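Local coordinates for protein nitroreductase (Desulfitobacterium hafniense, PDB 3PXV) that binds flavin mononucleotide in a dimer and probably works as an FMN-dependent oxidoreductase of the nitroreductase family, at residues R17-E22 with A130-G135; R88-A93 with S165-H170; M96-I101 with L154-G159; G135-A140 with Y160-S165. One frame throughout, in Å; residues are numbered along the deposited sequence.

Contact 1 (R17-E22 with A130-G135); sequences RDFKNE and ANIMCG. With FMN (flavin mononucleotide), chain F.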
# COMPACT_ATOMS: atom_id res chain seq x y z
N ARG B 17 -16.10 -11.11 -4.16
CA ARG B 17 -16.01 -11.78 -5.46
C ARG B 17 -17.39 -12.12 -6.09
O ARG B 17 -17.55 -13.12 -6.78
CB ARG B 17 -15.16 -13.04 -5.34
CG ARG B 17 -13.72 -12.72 -5.08
CD ARG B 17 -12.84 -13.95 -5.20
NE ARG B 17 -11.46 -13.58 -4.92
CZ ARG B 17 -10.88 -13.68 -3.73
NH1 ARG B 17 -11.54 -14.19 -2.68
NH2 ARG B 17 -9.62 -13.28 -3.58
N ASP B 18 -18.36 -11.24 -5.87
CA ASP B 18 -19.69 -11.45 -6.39
C ASP B 18 -20.42 -10.13 -6.17
O ASP B 18 -20.92 -9.84 -5.07
CB ASP B 18 -20.35 -12.59 -5.63
CG ASP B 18 -21.75 -12.89 -6.11
OD1 ASP B 18 -22.13 -12.40 -7.18
OD2 ASP B 18 -22.46 -13.64 -5.41
N PHE B 19 -20.46 -9.32 -7.22
CA PHE B 19 -21.08 -8.00 -7.18
C PHE B 19 -22.43 -7.93 -7.89
O PHE B 19 -22.66 -8.62 -8.87
CB PHE B 19 -20.16 -6.99 -7.88
CG PHE B 19 -18.82 -6.77 -7.20
CD1 PHE B 19 -17.73 -7.54 -7.51
CD2 PHE B 19 -18.66 -5.72 -6.31
CE1 PHE B 19 -16.49 -7.29 -6.91
CE2 PHE B 19 -17.43 -5.48 -5.70
CZ PHE B 19 -16.36 -6.26 -6.01
N LYS B 20 -23.30 -7.06 -7.38
CA LYS B 20 -24.57 -6.74 -8.00
C LYS B 20 -24.22 -5.80 -9.15
O LYS B 20 -23.10 -5.25 -9.19
CB LYS B 20 -25.53 -6.06 -6.99
CG LYS B 20 -25.90 -6.95 -5.79
CD LYS B 20 -26.54 -6.20 -4.59
CE LYS B 20 -28.04 -6.17 -4.61
NZ LYS B 20 -28.64 -7.53 -4.36
N ASN B 21 -25.13 -5.61 -10.10
CA ASN B 21 -24.84 -4.73 -11.24
C ASN B 21 -25.03 -3.23 -10.94
O ASN B 21 -24.64 -2.37 -11.73
CB ASN B 21 -25.60 -5.16 -12.53
CG ASN B 21 -27.12 -5.04 -12.41
OD1 ASN B 21 -27.65 -4.79 -11.33
ND2 ASN B 21 -27.81 -5.23 -13.53
N GLU B 22 -25.57 -2.92 -9.76
CA GLU B 22 -25.82 -1.55 -9.34
C GLU B 22 -24.54 -0.71 -9.21
O GLU B 22 -23.63 -1.06 -8.46
CB GLU B 22 -26.56 -1.53 -8.01
CG GLU B 22 -27.06 -0.14 -7.57
CD GLU B 22 -27.73 -0.17 -6.20
OE1 GLU B 22 -27.42 -1.08 -5.38
OE2 GLU B 22 -28.55 0.73 -5.94
N ALA B 130 -18.46 -2.34 -1.52
CA ALA B 130 -17.68 -3.56 -1.59
C ALA B 130 -16.57 -3.38 -2.62
O ALA B 130 -16.73 -2.66 -3.61
CB ALA B 130 -18.58 -4.74 -1.96
N ASN B 131 -15.46 -4.06 -2.39
CA ASN B 131 -14.30 -3.92 -3.26
C ASN B 131 -13.37 -5.13 -3.24
O ASN B 131 -13.49 -6.03 -2.40
CB ASN B 131 -13.50 -2.70 -2.81
CG ASN B 131 -13.04 -2.80 -1.37
OD1 ASN B 131 -11.97 -3.34 -1.09
ND2 ASN B 131 -13.88 -2.32 -0.42
N ILE B 132 -12.44 -5.14 -4.19
CA ILE B 132 -11.40 -6.14 -4.25
C ILE B 132 -10.25 -5.63 -5.11
O ILE B 132 -10.50 -5.06 -6.18
CB ILE B 132 -11.90 -7.49 -4.83
CG1 ILE B 132 -10.83 -8.56 -4.65
CG2 ILE B 132 -12.25 -7.38 -6.35
CD1 ILE B 132 -11.23 -9.94 -5.16
N MSE B 133 -9.00 -5.84 -4.64
CA MSE B 133 -7.80 -5.55 -5.43
C MSE B 133 -7.74 -6.60 -6.54
O MSE B 133 -7.92 -7.79 -6.31
CB MSE B 133 -6.52 -5.62 -4.59
CG MSE B 133 -5.89 -4.26 -4.21
SE MSE B 133 -6.86 -3.28 -2.92
CE MSE B 133 -5.81 -3.71 -1.41
N CYS B 134 -7.49 -6.17 -7.77
CA CYS B 134 -7.50 -7.13 -8.84
C CYS B 134 -6.32 -6.89 -9.72
O CYS B 134 -6.31 -5.95 -10.48
CB CYS B 134 -8.79 -7.04 -9.61
SG CYS B 134 -8.92 -8.15 -10.94
N GLY B 135 -5.33 -7.74 -9.60
CA GLY B 135 -4.13 -7.66 -10.42
C GLY B 135 -4.39 -8.24 -11.80
O GLY B 135 -3.61 -7.99 -12.73
N1 FMN F . -8.20 -11.59 -5.70
C2 FMN F . -8.79 -12.03 -6.88
O2 FMN F . -9.80 -12.72 -6.89
N3 FMN F . -8.22 -11.67 -8.07
C4 FMN F . -7.09 -10.91 -8.14
O4 FMN F . -6.63 -10.64 -9.24
C4A FMN F . -6.50 -10.47 -6.95
N5 FMN F . -5.37 -9.70 -6.95
C5A FMN F . -4.96 -9.06 -5.81
C6 FMN F . -3.97 -8.08 -5.89
C7 FMN F . -3.54 -7.41 -4.75
C7M FMN F . -2.49 -6.37 -4.88
C8 FMN F . -4.09 -7.74 -3.52
C8M FMN F . -3.67 -7.07 -2.27
C9 FMN F . -5.08 -8.72 -3.43
C9A FMN F . -5.53 -9.40 -4.59
N10 FMN F . -6.50 -10.38 -4.55
C10 FMN F . -7.07 -10.82 -5.72
C1' FMN F . -7.32 -10.51 -3.30
C2' FMN F . -6.61 -11.42 -2.31
O2' FMN F . -6.83 -12.76 -2.72
C3' FMN F . -7.14 -11.16 -0.91
O3' FMN F . -6.86 -9.83 -0.51
C4' FMN F . -6.49 -12.10 0.09
O4' FMN F . -6.89 -13.39 -0.27
C5' FMN F . -6.89 -11.81 1.53
O5' FMN F . -8.30 -11.88 1.66
P FMN F . -9.16 -10.59 2.09
O1P FMN F . -10.60 -10.96 1.95
O2P FMN F . -8.87 -9.37 1.18
O3P FMN F . -8.79 -10.34 3.51

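Contact 2 (R88-A93 with S165-H170); sequences RLFYGA and SVLLGH. With FMN (flavin mononucleotide), chain F.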
# COMPACT_ATOMS: atom_id res chain seq x y z
N ARG B 88 -15.31 -15.48 -14.17
CA ARG B 88 -15.28 -14.04 -14.21
C ARG B 88 -14.00 -13.61 -13.56
O ARG B 88 -13.52 -14.23 -12.60
CB ARG B 88 -16.48 -13.42 -13.51
CG ARG B 88 -17.85 -13.60 -14.27
CD ARG B 88 -19.04 -13.11 -13.41
NE ARG B 88 -19.03 -13.74 -12.07
CZ ARG B 88 -19.81 -13.37 -11.04
NH1 ARG B 88 -20.68 -12.37 -11.15
NH2 ARG B 88 -19.70 -14.02 -9.87
N LEU B 89 -13.45 -12.55 -14.12
CA LEU B 89 -12.21 -11.98 -13.66
C LEU B 89 -12.61 -10.75 -12.80
O LEU B 89 -12.02 -10.50 -11.77
CB LEU B 89 -11.39 -11.64 -14.90
CG LEU B 89 -9.89 -11.87 -15.04
CD1 LEU B 89 -9.46 -13.25 -14.59
CD2 LEU B 89 -9.49 -11.62 -16.51
N PHE B 90 -13.68 -10.05 -13.20
CA PHE B 90 -14.15 -8.90 -12.45
C PHE B 90 -15.39 -9.14 -11.60
O PHE B 90 -15.95 -8.20 -11.03
CB PHE B 90 -14.36 -7.70 -13.38
CG PHE B 90 -13.14 -7.32 -14.16
CD1 PHE B 90 -11.85 -7.51 -13.64
CD2 PHE B 90 -13.27 -6.68 -15.38
CE1 PHE B 90 -10.72 -7.14 -14.37
CE2 PHE B 90 -12.16 -6.30 -16.11
CZ PHE B 90 -10.88 -6.52 -15.61
N TYR B 91 -15.78 -10.40 -11.47
CA TYR B 91 -16.90 -10.83 -10.64
C TYR B 91 -18.19 -10.00 -10.79
O TYR B 91 -18.95 -9.82 -9.83
CB TYR B 91 -16.44 -10.87 -9.18
CG TYR B 91 -15.14 -11.64 -8.98
CD1 TYR B 91 -15.09 -13.04 -9.06
CD2 TYR B 91 -13.95 -10.96 -8.71
CE1 TYR B 91 -13.89 -13.72 -8.87
CE2 TYR B 91 -12.74 -11.65 -8.54
CZ TYR B 91 -12.72 -13.02 -8.61
OH TYR B 91 -11.53 -13.67 -8.43
N GLY B 92 -18.46 -9.55 -12.00
CA GLY B 92 -19.67 -8.77 -12.30
C GLY B 92 -19.66 -7.34 -11.79
O GLY B 92 -20.71 -6.71 -11.70
N ALA B 93 -18.47 -6.84 -11.42
CA ALA B 93 -18.34 -5.48 -10.90
C ALA B 93 -18.67 -4.51 -12.00
O ALA B 93 -18.21 -4.69 -13.12
CB ALA B 93 -16.92 -5.22 -10.40
N SER B 165 -5.50 -2.57 -9.63
CA SER B 165 -6.84 -2.03 -9.81
C SER B 165 -7.65 -2.41 -8.63
O SER B 165 -7.31 -3.34 -7.95
CB SER B 165 -7.50 -2.61 -11.07
OG SER B 165 -7.73 -4.00 -10.94
N VAL B 166 -8.72 -1.68 -8.37
CA VAL B 166 -9.63 -2.02 -7.28
C VAL B 166 -11.01 -2.03 -7.86
O VAL B 166 -11.45 -1.02 -8.35
CB VAL B 166 -9.62 -1.01 -6.14
CG1 VAL B 166 -10.54 -1.53 -5.03
CG2 VAL B 166 -8.19 -0.79 -5.62
N LEU B 167 -11.70 -3.17 -7.78
CA LEU B 167 -13.06 -3.27 -8.31
C LEU B 167 -14.01 -2.75 -7.24
O LEU B 167 -13.74 -2.93 -6.04
CB LEU B 167 -13.41 -4.71 -8.69
CG LEU B 167 -12.38 -5.47 -9.52
CD1 LEU B 167 -12.81 -6.92 -9.65
CD2 LEU B 167 -12.18 -4.81 -10.90
N LEU B 168 -15.11 -2.12 -7.67
CA LEU B 168 -16.05 -1.51 -6.75
C LEU B 168 -17.50 -1.80 -7.10
O LEU B 168 -17.87 -1.85 -8.27
CB LEU B 168 -15.85 -0.00 -6.74
CG LEU B 168 -14.45 0.59 -6.45
CD1 LEU B 168 -14.48 2.08 -6.63
CD2 LEU B 168 -13.92 0.22 -5.06
N GLY B 169 -18.33 -1.97 -6.08
CA GLY B 169 -19.76 -2.17 -6.26
C GLY B 169 -20.43 -2.53 -4.96
O GLY B 169 -19.92 -2.22 -3.90
N HIS B 170 -21.61 -3.13 -5.05
CA HIS B 170 -22.33 -3.62 -3.89
C HIS B 170 -22.24 -5.14 -3.89
O HIS B 170 -22.38 -5.77 -4.94
CB HIS B 170 -23.79 -3.17 -3.92
CG HIS B 170 -23.95 -1.71 -3.68
ND1 HIS B 170 -23.88 -1.16 -2.41
CD2 HIS B 170 -24.15 -0.68 -4.53
CE1 HIS B 170 -24.04 0.15 -2.50
NE2 HIS B 170 -24.20 0.47 -3.78
N1 FMN F . -8.20 -11.59 -5.70
C2 FMN F . -8.79 -12.03 -6.88
O2 FMN F . -9.80 -12.72 -6.89
N3 FMN F . -8.22 -11.67 -8.07
C4 FMN F . -7.09 -10.91 -8.14
O4 FMN F . -6.63 -10.64 -9.24
C4A FMN F . -6.50 -10.47 -6.95
N5 FMN F . -5.37 -9.70 -6.95
C5A FMN F . -4.96 -9.06 -5.81
C6 FMN F . -3.97 -8.08 -5.89
C7 FMN F . -3.54 -7.41 -4.75
C7M FMN F . -2.49 -6.37 -4.88
C8 FMN F . -4.09 -7.74 -3.52
C8M FMN F . -3.67 -7.07 -2.27
C9 FMN F . -5.08 -8.72 -3.43
C9A FMN F . -5.53 -9.40 -4.59
N10 FMN F . -6.50 -10.38 -4.55
C10 FMN F . -7.07 -10.82 -5.72
C1' FMN F . -7.32 -10.51 -3.30
C2' FMN F . -6.61 -11.42 -2.31
O2' FMN F . -6.83 -12.76 -2.72
C3' FMN F . -7.14 -11.16 -0.91
O3' FMN F . -6.86 -9.83 -0.51
C4' FMN F . -6.49 -12.10 0.09
O4' FMN F . -6.89 -13.39 -0.27
C5' FMN F . -6.89 -11.81 1.53
O5' FMN F . -8.30 -11.88 1.66
P FMN F . -9.16 -10.59 2.09
O1P FMN F . -10.60 -10.96 1.95
O2P FMN F . -8.87 -9.37 1.18
O3P FMN F . -8.79 -10.34 3.51

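Contact 3 (M96-I101 with L154-G159); sequences MIVVPI and LGFPEG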
# COMPACT_ATOMS: atom_id res chain seq x y z
N MSE B 96 -14.50 0.11 -11.72
CA MSE B 96 -13.23 -0.15 -11.07
C MSE B 96 -12.34 1.06 -11.19
O MSE B 96 -12.54 1.91 -12.04
CB MSE B 96 -12.50 -1.36 -11.72
CG MSE B 96 -12.07 -1.17 -13.17
SE MSE B 96 -11.15 -2.71 -13.86
CE MSE B 96 -10.97 -2.14 -15.71
N ILE B 97 -11.37 1.13 -10.31
CA ILE B 97 -10.38 2.17 -10.39
C ILE B 97 -9.12 1.48 -10.83
O ILE B 97 -8.69 0.51 -10.19
CB ILE B 97 -10.18 2.86 -9.07
CG1 ILE B 97 -11.42 3.72 -8.78
CG2 ILE B 97 -8.91 3.69 -9.12
CD1 ILE B 97 -11.39 4.43 -7.44
N VAL B 98 -8.58 1.93 -11.96
CA VAL B 98 -7.33 1.42 -12.52
C VAL B 98 -6.23 2.37 -12.13
O VAL B 98 -6.38 3.57 -12.30
CB VAL B 98 -7.42 1.30 -14.06
CG1 VAL B 98 -6.09 0.82 -14.65
CG2 VAL B 98 -8.60 0.33 -14.43
N VAL B 99 -5.13 1.84 -11.58
CA VAL B 99 -3.98 2.64 -11.14
C VAL B 99 -2.75 2.33 -11.97
O VAL B 99 -2.04 1.36 -11.71
CB VAL B 99 -3.65 2.46 -9.65
CG1 VAL B 99 -2.56 3.44 -9.24
CG2 VAL B 99 -4.85 2.70 -8.81
N PRO B 100 -2.53 3.10 -13.03
CA PRO B 100 -1.32 2.89 -13.81
C PRO B 100 -0.12 3.52 -13.10
O PRO B 100 -0.28 4.39 -12.26
CB PRO B 100 -1.62 3.65 -15.11
CG PRO B 100 -2.47 4.76 -14.67
CD PRO B 100 -3.38 4.14 -13.65
N ILE B 101 1.08 3.09 -13.44
CA ILE B 101 2.25 3.59 -12.76
C ILE B 101 3.40 3.82 -13.73
O ILE B 101 3.41 3.27 -14.84
CB ILE B 101 2.71 2.64 -11.60
CG1 ILE B 101 3.11 1.26 -12.11
CG2 ILE B 101 1.65 2.45 -10.53
CD1 ILE B 101 3.87 0.48 -11.04
N LEU B 154 -8.23 4.08 -21.73
CA LEU B 154 -8.26 4.38 -20.29
C LEU B 154 -7.72 5.76 -20.00
O LEU B 154 -8.05 6.35 -18.99
CB LEU B 154 -7.46 3.34 -19.51
CG LEU B 154 -8.17 1.99 -19.40
CD1 LEU B 154 -7.20 0.87 -19.05
CD2 LEU B 154 -9.30 2.08 -18.38
N GLY B 155 -6.88 6.27 -20.90
CA GLY B 155 -6.26 7.56 -20.75
C GLY B 155 -4.97 7.54 -19.95
O GLY B 155 -4.63 8.52 -19.32
N PHE B 156 -4.25 6.43 -19.98
CA PHE B 156 -2.97 6.32 -19.30
C PHE B 156 -2.01 7.40 -19.80
O PHE B 156 -2.04 7.73 -20.98
CB PHE B 156 -2.30 4.98 -19.67
CG PHE B 156 -2.74 3.80 -18.86
CD1 PHE B 156 -3.96 3.77 -18.18
CD2 PHE B 156 -1.95 2.66 -18.87
CE1 PHE B 156 -4.34 2.65 -17.46
CE2 PHE B 156 -2.33 1.53 -18.17
CZ PHE B 156 -3.53 1.52 -17.47
N PRO B 157 -1.14 7.92 -18.92
CA PRO B 157 -0.10 8.81 -19.46
C PRO B 157 0.90 7.99 -20.26
O PRO B 157 1.11 6.80 -19.96
CB PRO B 157 0.58 9.38 -18.20
CG PRO B 157 -0.32 9.05 -17.05
CD PRO B 157 -1.18 7.91 -17.45
N GLU B 158 1.54 8.61 -21.25
CA GLU B 158 2.51 7.93 -22.09
C GLU B 158 3.60 7.29 -21.25
O GLU B 158 4.15 7.92 -20.36
CB GLU B 158 3.16 8.89 -23.09
CG GLU B 158 3.80 8.18 -24.31
CD GLU B 158 4.60 9.13 -25.21
OE1 GLU B 158 5.33 10.00 -24.67
OE2 GLU B 158 4.51 8.98 -26.46
N GLY B 159 3.92 6.03 -21.53
CA GLY B 159 4.96 5.34 -20.78
C GLY B 159 4.50 4.58 -19.55
O GLY B 159 5.19 3.69 -19.09

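Contact 4 (G135-A140 with Y160-S165); sequences GYTGLA and YAFGCS. With FMN (flavin mononucleotide), chain F.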
# COMPACT_ATOMS: atom_id res chain seq x y z
N GLY B 135 -5.33 -7.74 -9.60
CA GLY B 135 -4.13 -7.66 -10.42
C GLY B 135 -4.39 -8.24 -11.80
O GLY B 135 -3.61 -7.99 -12.73
N TYR B 136 -5.48 -9.01 -11.91
CA TYR B 136 -5.84 -9.67 -13.16
C TYR B 136 -6.28 -8.71 -14.26
O TYR B 136 -6.19 -9.04 -15.44
CB TYR B 136 -6.86 -10.82 -12.97
CG TYR B 136 -6.28 -12.16 -12.54
CD1 TYR B 136 -5.04 -12.61 -12.98
CD2 TYR B 136 -7.04 -13.03 -11.77
CE1 TYR B 136 -4.55 -13.85 -12.61
CE2 TYR B 136 -6.56 -14.28 -11.40
CZ TYR B 136 -5.33 -14.69 -11.83
OH TYR B 136 -4.88 -15.93 -11.45
N THR B 137 -6.73 -7.51 -13.89
CA THR B 137 -7.05 -6.50 -14.90
C THR B 137 -5.81 -6.33 -15.78
O THR B 137 -5.93 -6.00 -16.96
CB THR B 137 -7.36 -5.12 -14.28
OG1 THR B 137 -8.33 -5.26 -13.24
CG2 THR B 137 -7.86 -4.13 -15.34
N GLY B 138 -4.63 -6.54 -15.18
CA GLY B 138 -3.36 -6.43 -15.87
C GLY B 138 -3.17 -7.35 -17.07
O GLY B 138 -2.33 -7.09 -17.93
N LEU B 139 -3.94 -8.43 -17.12
CA LEU B 139 -3.86 -9.39 -18.21
C LEU B 139 -4.36 -8.80 -19.54
O LEU B 139 -4.02 -9.30 -20.61
CB LEU B 139 -4.63 -10.66 -17.85
CG LEU B 139 -4.07 -11.52 -16.71
CD1 LEU B 139 -5.05 -12.67 -16.34
CD2 LEU B 139 -2.71 -12.07 -17.09
N ALA B 140 -5.13 -7.72 -19.48
CA ALA B 140 -5.62 -7.06 -20.69
C ALA B 140 -4.47 -6.47 -21.52
O ALA B 140 -4.61 -6.27 -22.72
CB ALA B 140 -6.60 -5.97 -20.31
N TYR B 160 3.32 4.92 -19.03
CA TYR B 160 2.77 4.26 -17.85
C TYR B 160 2.27 2.88 -18.18
O TYR B 160 1.73 2.65 -19.26
CB TYR B 160 1.62 5.07 -17.25
CG TYR B 160 2.05 6.13 -16.30
CD1 TYR B 160 3.07 7.02 -16.62
CD2 TYR B 160 1.41 6.29 -15.07
CE1 TYR B 160 3.50 8.00 -15.71
CE2 TYR B 160 1.83 7.27 -14.15
CZ TYR B 160 2.86 8.11 -14.49
OH TYR B 160 3.26 9.06 -13.62
N ALA B 161 2.45 1.97 -17.24
CA ALA B 161 2.00 0.60 -17.36
C ALA B 161 1.01 0.30 -16.24
O ALA B 161 0.92 1.04 -15.27
CB ALA B 161 3.19 -0.34 -17.29
N PHE B 162 0.27 -0.79 -16.35
CA PHE B 162 -0.67 -1.16 -15.30
C PHE B 162 0.04 -1.47 -13.98
O PHE B 162 1.07 -2.14 -13.96
CB PHE B 162 -1.48 -2.37 -15.73
CG PHE B 162 -2.37 -2.92 -14.66
CD1 PHE B 162 -3.67 -2.50 -14.55
CD2 PHE B 162 -1.90 -3.90 -13.80
CE1 PHE B 162 -4.48 -3.02 -13.59
CE2 PHE B 162 -2.71 -4.43 -12.84
CZ PHE B 162 -4.00 -3.99 -12.74
N GLY B 163 -0.55 -0.98 -12.89
CA GLY B 163 0.01 -1.16 -11.55
C GLY B 163 -0.87 -2.09 -10.75
O GLY B 163 -0.42 -3.15 -10.30
N CYS B 164 -2.12 -1.70 -10.58
CA CYS B 164 -3.09 -2.54 -9.90
C CYS B 164 -4.46 -1.94 -10.14
O CYS B 164 -4.58 -0.92 -10.82
CB CYS B 164 -2.78 -2.67 -8.42
SG CYS B 164 -3.63 -4.04 -7.62
N SER B 165 -5.50 -2.57 -9.63
CA SER B 165 -6.84 -2.03 -9.81
C SER B 165 -7.65 -2.41 -8.63
O SER B 165 -7.31 -3.34 -7.95
CB SER B 165 -7.50 -2.61 -11.07
OG SER B 165 -7.73 -4.00 -10.94
N1 FMN F . -8.20 -11.59 -5.70
C2 FMN F . -8.79 -12.03 -6.88
O2 FMN F . -9.80 -12.72 -6.89
N3 FMN F . -8.22 -11.67 -8.07
C4 FMN F . -7.09 -10.91 -8.14
O4 FMN F . -6.63 -10.64 -9.24
C4A FMN F . -6.50 -10.47 -6.95
N5 FMN F . -5.37 -9.70 -6.95
C5A FMN F . -4.96 -9.06 -5.81
C6 FMN F . -3.97 -8.08 -5.89
C7 FMN F . -3.54 -7.41 -4.75
C7M FMN F . -2.49 -6.37 -4.88
C8 FMN F . -4.09 -7.74 -3.52
C8M FMN F . -3.67 -7.07 -2.27
C9 FMN F . -5.08 -8.72 -3.43
C9A FMN F . -5.53 -9.40 -4.59
N10 FMN F . -6.50 -10.38 -4.55
C10 FMN F . -7.07 -10.82 -5.72
C1' FMN F . -7.32 -10.51 -3.30
C2' FMN F . -6.61 -11.42 -2.31
O2' FMN F . -6.83 -12.76 -2.72
C3' FMN F . -7.14 -11.16 -0.91
O3' FMN F . -6.86 -9.83 -0.51
C4' FMN F . -6.49 -12.10 0.09
O4' FMN F . -6.89 -13.39 -0.27
C5' FMN F . -6.89 -11.81 1.53
O5' FMN F . -8.30 -11.88 1.66
P FMN F . -9.16 -10.59 2.09
O1P FMN F . -10.60 -10.96 1.95
O2P FMN F . -8.87 -9.37 1.18
O3P FMN F . -8.79 -10.34 3.51

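Contact 1 (R17-E22 with A130-G135)
R17 crosses I132 at about a right angle on its way to the flavin, while F19 turns its ring edge to the strand at A130. From CB, the R17 chain sets out with CG anti to the carbonyl carbon and runs extended as far as NE. R17 CG passes 3.7 Å from the I132 CD1 methyl. R17 CD lies 3.7 Å from FMN O2. R17 NE then gives a nearly straight hydrogen bond to FMN O2, at 2.7 Å with an N-H...O angle of 173°, and NH2 gives a second to FMN N1 at 3.1 Å. FMN N1 lies at the edge of the guanidinium, in its plane; R17 NH2 adds a weak bond to FMN O2 and comes within 3.0 Å of the ribityl O2'. This fork would place positive charge beside N1 and O2, where a reduced flavin would probably carry negative charge. An alanine in place of R17 would probably leave FMN N1 and O2 without these donors, Y91 OH still reaching O2, and uncover the I132 methyl. I132 fills the angle between arginine and isoalloxazine, with I132 CD1 3.5 Å from FMN N1. A130 O lies at the F19 ring edge, in plane, 3.6 Å from CE2; the apolar contact is F19 CE2 to A130 CB, at 4.0 Å. The loop bearing R17 and F19 thus lies along strand 130-133, an outer strand of the sheet within this chain. I132 also leans on L167 of strand 161-169, whereas N131 and M133 pack on helix 106-126, and M133 also meets P40 of the second subunit.

Contact 2 (R88-A93 with S165-H170)
L167 drives its branched end into the bend formed by F90, Y91 and A93, and this buried apolar cluster is the close-packed part of the contact. Its CD1 methyl lies against the turn, 3.7 Å from F90 O, and its CD2 methyl reaches F90 CD1 at 3.9 Å. The two side chains cross at about a right angle, the methyl meeting the ring obliquely. L167 CB, directed toward the turn by the strand backbone, meets A93 CB at 3.9 Å, while CG lies beside the backbone N (chi1 -47°). F90 O also accepts the A93 backbone N-H at 2.9 Å, closing a type I' turn from F90 to A93. G92 stands on the outer side of that turn, where a CB would run into R88 NH1. Here the contact is looser: R88 and G92 are partly exposed and play no part in the grip on L167, although the R88 guanidinium lays one face over Y91 C. Y91 is held less closely by the strand, its ring edge at CD2 standing 4.3 Å from L167 CD1, while its other end belongs to the cofactor. Y91 OH donates a short hydrogen bond of 2.5 Å to FMN O2, which lies near the plane of the ring. E63 OE2 of helix 56-72 accepts from the backbone N-H groups of L89 and F90, tying the turn to that helix. A tight turn braced on a central strand, with one aromatic residue directed to the flavin pyrimidine, forms part of the FMN pocket of this nitroreductase-like fold.

Contact 3 (M96-I101 with L154-G159)
A Schellman motif ends helix 147-154 here, and F156, the residue just past its glycine, packs on P100 and V98 of strand 95-101. G155 is the C-prime residue, with positive phi; its N bonds to K152 O and F156 N to S151 O. At its backbone angles a CB would press on the preceding carbonyl O. Just past this helix end the F156 ring turns one face to P100 and its edge to V98. P100 CB stands over the centre of that face, 3.5 Å from the centroid of the F156 ring and 5° off the normal, which makes a well-centred CH-pi contact. P100 CG lies nearer the rim, 3.9 Å from F156 CD1. At the edge, the V98 CG1 methyl, anti to the backbone N (chi1 178°), meets F156 CE1 at 3.8 Å. The other methyl, V98 CG2, touches L154 CD2 more loosely at 4.4 Å. P157 adds a marginal apolar contact through CD, 4.4 Å from P100 CG. Strand 95-101 thus offers alternate residues, V98 and P100, to the helix end, while I97, V99 and I101 pack on helix 106-126. F156 also meets I51 of strand 50-53 and the ring of F141, and L154 reaches L58 and M62, so the end of helix 147-154 and the loop after it cover strands 95-101 and 50-53, beside helix 56-72.

Contact 4 (G135-A140 with Y160-S165)
F162 spreads its ring against the short 3-10 turn 136-138, presenting one face to G138 and T137 and the other to its own chain at C164 N. The ring gets there with CG anti to the backbone N (chi1 174°). G138 CA stands 3.7 Å from the centroid of the F162 ring, 15° off the normal, a CH-pi contact set somewhat toward the rim. A CB on G138 would come hard against F162 CD2 and G135 O, and its absence lets ring and turn lie close. T137 crosses F162 at about a right angle and puts CB 3.6 Å from F162 CE1. G135 O comes in obliquely, 3.7 Å from F162 CE2. An alanine in place of F162 would probably open a gap beside G138 and T137 and leave the turn freer to shift. Beyond the ring, T137 OG1 and S165 OG are hydrogen-bonded at 2.7 Å. S165 OG is also bonded to C134 O, which T137 OG1 reaches only weakly, so the two buried hydroxyls and a carbonyl satisfy one another. At the strand, G163 and C164 both face V99 in a classic beta bulge, and C164 SG touches the FMN C7M methyl at 3.8 Å. The start of the turn belongs to the cofactor: G135 N and Y136 N both give weak bonds to FMN O4, at 3.2 and 3.3 Å. Two weak donors on one carbonyl are consistent with a modest polarisation of O4 and would contribute to orienting that side of the flavin.

From the N terminus, contact 1 opens first, after helix 5-12, and closes at strand 130-133. Contacts 2 and 3 start inside that loop and end beyond it, so each crosses contact 1. Contact 4 begins at G135, where contact 1 ends, in series with it. Contact 2, running from the turn before strand 95-101 to the far end of strand 161-169, encloses contacts 3 and 4, which cross each other. Through S165, contacts 2 and 4 share strand 161-169. Contacts 1, 2 and 4 tie loops to the sheet beside FMN, whereas contact 3, about 12 Å from FMN at the V98 side chain, joins the end of helix 147-154 to strand 95-101.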